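PDB 4XED: peptidase M14, carboxypeptidase A from Thermoplasmatales archaeon SCGC AB-540-F20, which is probably a metallocarboxypeptidase, represented here by its calcium-binding PKD domain, a beta-sandwich module likely to serve in protein binding rather than in catalysis. Local coordinates for residues D5-P10 with A78-I83; V29-N34 with Y56-E61. All coordinates share one frame; numbering follows the deposited sequence.

Contact 1: D5-P10 with A78-I83; sequences DPPNIP and AKAKDI. With CA (calcium ion), chain B; EDO (1,2-ethanediol), chain C.
Asp5 and Asp82 meet through a calcium ion at one end of the PKD domain, an immunoglobulin-like beta sandwich of the E-set clan, where the loop leading into strand 11-13 runs roughly antiparallel to the end of strand 72-82. No hydrogen bond joins the two segments; the metal, and two proline rings laid on the alanine methyls and the strand backbone, hold them together. Asp5 offers its backbone carbonyl, O lying 2.3 Å from the calcium, while its CB is directed away from the strand. Asn4, Asp32, Asn34 and Asp36 complete the site. Two residues further on, Pro7 turns its ring toward the strand. Its CG rests against the backbone at Asp82 N (3.6 Å), and its CB meets the methyl CB of Ala80 at 4.0 Å; the same ring also touches Ile38 of strand 38-43 and Asp32 of the calcium-binding loop. Asn8 faces the other way, its backbone hydrogen-bonded to Thr31. Pro10 then repeats the inward step of Pro7. Ring atoms CG and CD both lie 3.5 Å from Ala78 O, and CG also approaches Ala80 CB at 4.0 Å, so that one methyl touches both proline rings. Asp82 closes the row. Its CG sits between the backbone N and the carbonyl carbon (chi1 63°); Tyr86, outside the two segments, is the strongest polar partner of the side chain, and Asp82 OD2 binds the calcium at 2.4 Å.

Contact 2: V29-N34 with Y56-E61; sequences VTTDPN and YASGEE. With CA (calcium ion), chain B.
A type II beta turn from Ala57 to Glu60, in the loop between strands 49-56 and 62-66, packs against the calcium-binding loop that follows strand 24-29, and Ser58 and Gly59 carry the contact. Gly59 N donates to Thr30 O over 2.9 Å, in the carbonyl plane though bent at the hydrogen (137°). Ser58 has OG anti to its backbone N (chi1 177°), where it accepts a straighter bond from Asp32 N at 2.8 Å. This grips the backbone of a calcium ligand from the side of the turn, probably a second-shell hold on the metal site of the PKD sandwich. The Asp32 carboxylate leads away from the turn and binds the ion through both oxygens, OD1 at 2.6 Å and OD2 at 2.4 Å. OD1 also accepts from Asn34 N, closing an Asx turn in which the donor lies above the carboxylate plane; Asn34 OD1 is a further ligand. At the other end of the contact Val29 CG2 lies 3.5 Å from Gly59 O, and Val29 CB meets the aliphatic CG of Glu61 at 3.8 Å. Within the turn, Glu60 OE1 takes the N-H of Ala57, nearly along its C-O axis.

The centres of contacts 1 and 2 lie about 8 Å apart, on the same side of the chain's centre; 5-10, 78-83 and 29-34 each supply ligands to one calcium ion, while 56-61 supplies none. Along the chain, 29-34 and 56-61 fall between the two halves of contact 1. Contact 1 brings the N-terminal loop onto strand 72-82 of the four-stranded sheet, whereas contact 2 joins two loops that each cross between the sheets. The segments 5-10 and 29-34 touch directly: Asn8 O and Thr30 OG1 are 2.7 Å apart, a probable hydrogen bond, as is Asp5 N to Asn34 OD1 at 2.9 Å. The metal thus ties the N-terminal segment to the end of strand 72-82 and to the loop linking the two sheets, consistent with a structural role.

Contact 1: D5-P10 with A78-I83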
loop_
_atom_site.group_PDB
_atom_site.type_symbol
_atom_site.label_atom_id
_atom_site.label_comp_id
_atom_site.label_asym_id
_atom_site.label_seq_id
_atom_site.Cartn_x
_atom_site.Cartn_y
_atom_site.Cartn_z
ATOM N N ASP A 5 -5.201 6.566 -18.794
ATOM C CA ASP A 5 -6.057 6.433 -17.604
ATOM C C ASP A 5 -5.194 6.209 -16.372
ATOM O O ASP A 5 -4.120 5.634 -16.481
ATOM C CB ASP A 5 -7.014 5.248 -17.806
ATOM C CG ASP A 5 -7.769 5.331 -19.113
ATOM O OD1 ASP A 5 -8.573 6.274 -19.252
ATOM O OD2 ASP A 5 -7.538 4.469 -20.012
ATOM N N PRO A 6 -5.679 6.622 -15.188
ATOM C CA PRO A 6 -4.902 6.382 -13.968
ATOM C C PRO A 6 -5.024 4.944 -13.524
ATOM O O PRO A 6 -5.964 4.239 -13.915
ATOM C CB PRO A 6 -5.559 7.305 -12.941
ATOM C CG PRO A 6 -6.972 7.344 -13.356
ATOM C CD PRO A 6 -6.985 7.240 -14.876
ATOM N N PRO A 7 -4.076 4.491 -12.694
ATOM C CA PRO A 7 -4.234 3.143 -12.170
ATOM C C PRO A 7 -5.512 3.010 -11.367
ATOM O O PRO A 7 -6.064 3.991 -10.825
ATOM C CB PRO A 7 -3.016 2.975 -11.248
ATOM C CG PRO A 7 -2.009 3.943 -11.748
ATOM C CD PRO A 7 -2.828 5.121 -12.212
ATOM N N ASN A 8 -5.973 1.766 -11.300
ATOM C CA ASN A 8 -7.038 1.416 -10.383
ATOM C C ASN A 8 -6.593 1.575 -8.936
ATOM O O ASN A 8 -5.404 1.632 -8.622
ATOM C CB ASN A 8 -7.518 0.018 -10.713
ATOM C CG ASN A 8 -8.183 -0.011 -12.052
ATOM O OD1 ASN A 8 -9.093 0.765 -12.304
ATOM N ND2 ASN A 8 -7.677 -0.826 -12.952
ATOM N N ILE A 9 -7.545 1.642 -8.036
ATOM C CA ILE A 9 -7.224 1.794 -6.642
ATOM C C ILE A 9 -6.557 0.518 -6.127
ATOM O O ILE A 9 -7.081 -0.602 -6.314
ATOM C CB ILE A 9 -8.515 2.029 -5.855
ATOM C CG1 ILE A 9 -9.198 3.302 -6.325
ATOM C CG2 ILE A 9 -8.220 2.144 -4.408
ATOM C CD1 ILE A 9 -10.576 3.548 -5.734
ATOM N N PRO A 10 -5.426 0.656 -5.410
ATOM C CA PRO A 10 -4.785 -0.556 -4.911
ATOM C C PRO A 10 -5.567 -1.309 -3.863
ATOM O O PRO A 10 -6.344 -0.734 -3.095
ATOM C CB PRO A 10 -3.470 -0.037 -4.316
ATOM C CG PRO A 10 -3.183 1.231 -5.099
ATOM C CD PRO A 10 -4.524 1.828 -5.290
ATOM N N ALA A 78 -2.698 2.842 0.460
ATOM C CA ALA A 78 -1.841 2.769 -0.705
ATOM C C ALA A 78 -2.525 3.374 -1.906
ATOM O O ALA A 78 -3.689 3.119 -2.171
ATOM C CB ALA A 78 -1.442 1.338 -0.995
ATOM N N LYS A 79 -1.770 4.182 -2.646
ATOM C CA LYS A 79 -2.190 4.695 -3.964
ATOM C C LYS A 79 -1.087 4.375 -4.974
ATOM O O LYS A 79 0.024 3.992 -4.579
ATOM C CB LYS A 79 -2.528 6.184 -3.918
ATOM C CG LYS A 79 -1.359 7.073 -3.585
ATOM C CD LYS A 79 -1.727 8.561 -3.602
ATOM C CE LYS A 79 -0.585 9.403 -2.989
ATOM N NZ LYS A 79 -0.837 10.880 -3.189
ATOM N N ALA A 80 -1.407 4.493 -6.258
ATOM C CA ALA A 80 -0.439 4.152 -7.281
ATOM C C ALA A 80 -0.478 5.249 -8.347
ATOM O O ALA A 80 -1.497 5.915 -8.567
ATOM C CB ALA A 80 -0.771 2.821 -7.908
ATOM N N LYS A 81 0.625 5.423 -9.072
ATOM C CA LYS A 81 0.631 6.319 -10.213
ATOM C C LYS A 81 1.384 5.650 -11.334
ATOM O O LYS A 81 2.316 4.881 -11.128
ATOM C CB LYS A 81 1.239 7.671 -9.882
ATOM C CG LYS A 81 2.734 7.682 -9.756
ATOM C CD LYS A 81 3.234 9.076 -9.350
ATOM C CE LYS A 81 4.708 9.040 -9.098
ATOM N NZ LYS A 81 5.246 10.392 -8.778
ATOM N N ASP A 82 0.948 5.913 -12.545
ATOM C CA ASP A 82 1.635 5.347 -13.674
ATOM C C ASP A 82 2.850 6.184 -14.096
ATOM O O ASP A 82 3.216 7.119 -13.429
ATOM C CB ASP A 82 0.646 5.111 -14.825
ATOM C CG ASP A 82 -0.010 6.373 -15.372
ATOM O OD1 ASP A 82 0.461 7.496 -15.139
ATOM O OD2 ASP A 82 -1.008 6.209 -16.110
ATOM N N ILE A 83 3.477 5.823 -15.220
ATOM C CA ILE A 83 4.701 6.457 -15.667
ATOM C C ILE A 83 4.457 7.905 -16.048
ATOM O O ILE A 83 5.360 8.732 -15.919
ATOM C CB ILE A 83 5.325 5.673 -16.854
ATOM C CG1 ILE A 83 5.604 4.234 -16.421
ATOM C CG2 ILE A 83 6.583 6.344 -17.374
ATOM C CD1 ILE A 83 6.361 4.093 -15.071
HETATM CA CA CA B . -2.235 4.586 -17.322
HETATM C C1 EDO C . 1.564 12.460 -0.936
HETATM O O1 EDO C . 1.469 12.175 -2.323
HETATM C C2 EDO C . 0.360 11.840 -0.247
HETATM O O2 EDO C . 0.110 12.535 0.982
#

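Contact 2: V29-N34 with Y56-E61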
loop_
_atom_site.group_PDB
_atom_site.type_symbol
_atom_site.label_atom_id
_atom_site.label_comp_id
_atom_site.label_asym_id
_atom_site.label_seq_id
_atom_site.Cartn_x
_atom_site.Cartn_y
_atom_site.Cartn_z
ATOM N N VAL A 29 -1.508 -4.709 -4.432
ATOM C CA VAL A 29 -1.562 -4.869 -5.884
ATOM C C VAL A 29 -2.613 -3.991 -6.523
ATOM O O VAL A 29 -3.683 -3.753 -5.957
ATOM C CB VAL A 29 -1.830 -6.346 -6.294
ATOM C CG1 VAL A 29 -3.173 -6.820 -5.777
ATOM C CG2 VAL A 29 -1.715 -6.564 -7.818
ATOM N N THR A 30 -2.287 -3.482 -7.705
ATOM C CA THR A 30 -3.275 -2.880 -8.551
ATOM C C THR A 30 -2.908 -3.149 -10.004
ATOM O O THR A 30 -1.854 -3.724 -10.285
ATOM C CB THR A 30 -3.419 -1.379 -8.269
ATOM O OG1 THR A 30 -4.673 -0.963 -8.808
ATOM C CG2 THR A 30 -2.293 -0.551 -8.888
ATOM N N THR A 31 -3.796 -2.741 -10.896
ATOM C CA THR A 31 -3.535 -2.738 -12.326
ATOM C C THR A 31 -3.741 -1.335 -12.876
ATOM O O THR A 31 -4.482 -0.526 -12.337
ATOM C CB THR A 31 -4.472 -3.712 -13.088
ATOM O OG1 THR A 31 -5.830 -3.302 -12.960
ATOM C CG2 THR A 31 -4.378 -5.112 -12.549
ATOM N N ASP A 32 -3.050 -1.059 -13.977
ATOM C CA ASP A 32 -3.302 0.127 -14.767
ATOM C C ASP A 32 -4.086 -0.275 -16.011
ATOM O O ASP A 32 -3.708 -1.241 -16.660
ATOM C CB ASP A 32 -1.962 0.785 -15.120
ATOM C CG ASP A 32 -2.131 2.062 -15.936
ATOM O OD1 ASP A 32 -2.271 1.960 -17.186
ATOM O OD2 ASP A 32 -2.174 3.175 -15.346
ATOM N N PRO A 33 -5.134 0.487 -16.387
ATOM C CA PRO A 33 -5.981 0.089 -17.517
ATOM C C PRO A 33 -5.257 0.042 -18.839
ATOM O O PRO A 33 -5.741 -0.625 -19.755
ATOM C CB PRO A 33 -7.054 1.179 -17.553
ATOM C CG PRO A 33 -7.137 1.699 -16.179
ATOM C CD PRO A 33 -5.727 1.621 -15.649
ATOM N N ASN A 34 -4.139 0.750 -18.932
ATOM C CA ASN A 34 -3.356 0.808 -20.158
ATOM C C ASN A 34 -2.190 -0.154 -20.125
ATOM O O ASN A 34 -1.394 -0.197 -21.070
ATOM C CB ASN A 34 -2.841 2.229 -20.373
ATOM C CG ASN A 34 -3.891 3.276 -20.082
ATOM O OD1 ASN A 34 -3.820 4.013 -19.107
ATOM N ND2 ASN A 34 -4.897 3.333 -20.936
ATOM N N TYR A 56 6.896 -1.089 -10.746
ATOM C CA TYR A 56 6.491 -2.483 -10.819
ATOM C C TYR A 56 5.578 -2.676 -12.024
ATOM O O TYR A 56 4.970 -1.714 -12.519
ATOM C CB TYR A 56 5.751 -2.899 -9.564
ATOM C CG TYR A 56 6.596 -2.826 -8.316
ATOM C CD1 TYR A 56 7.562 -3.784 -8.035
ATOM C CD2 TYR A 56 6.434 -1.777 -7.419
ATOM C CE1 TYR A 56 8.326 -3.701 -6.865
ATOM C CE2 TYR A 56 7.197 -1.685 -6.264
ATOM C CZ TYR A 56 8.132 -2.642 -5.988
ATOM O OH TYR A 56 8.887 -2.529 -4.838
ATOM N N ALA A 57 5.453 -3.914 -12.507
ATOM C CA ALA A 57 4.519 -4.228 -13.580
ATOM C C ALA A 57 3.094 -4.017 -13.084
ATOM O O ALA A 57 2.772 -4.338 -11.912
ATOM C CB ALA A 57 4.698 -5.671 -14.026
ATOM N N SER A 58 2.224 -3.600 -14.001
ATOM C CA SER A 58 0.811 -3.623 -13.721
ATOM C C SER A 58 0.409 -5.044 -13.314
ATOM O O SER A 58 0.753 -6.004 -13.996
ATOM C CB SER A 58 0.038 -3.140 -14.935
ATOM O OG SER A 58 -1.360 -3.203 -14.758
ATOM N N GLY A 59 -0.295 -5.168 -12.191
ATOM C CA GLY A 59 -0.831 -6.450 -11.749
ATOM C C GLY A 59 0.089 -7.321 -10.931
ATOM O O GLY A 59 -0.298 -8.395 -10.472
ATOM N N GLU A 60 1.306 -6.853 -10.729
ATOM C CA GLU A 60 2.271 -7.563 -9.917
ATOM C C GLU A 60 2.020 -7.367 -8.439
ATOM O O GLU A 60 1.949 -6.239 -7.967
ATOM C CB GLU A 60 3.669 -7.072 -10.271
ATOM C CG GLU A 60 4.795 -7.749 -9.505
ATOM C CD GLU A 60 6.178 -7.180 -9.839
ATOM O OE1 GLU A 60 6.286 -6.330 -10.776
ATOM O OE2 GLU A 60 7.118 -7.576 -9.131
ATOM N N GLU A 61 1.861 -8.454 -7.697
ATOM C CA GLU A 61 1.688 -8.359 -6.237
ATOM C C GLU A 61 3.035 -8.075 -5.595
ATOM O O GLU A 61 4.035 -8.727 -5.930
ATOM C CB GLU A 61 1.083 -9.627 -5.647
ATOM C CG GLU A 61 -0.358 -9.881 -6.061
ATOM C CD GLU A 61 -0.919 -11.137 -5.392
ATOM O OE1 GLU A 61 -0.471 -12.269 -5.739
ATOM O OE2 GLU A 61 -1.786 -11.011 -4.501
HETATM CA CA CA B . -2.235 4.586 -17.322
#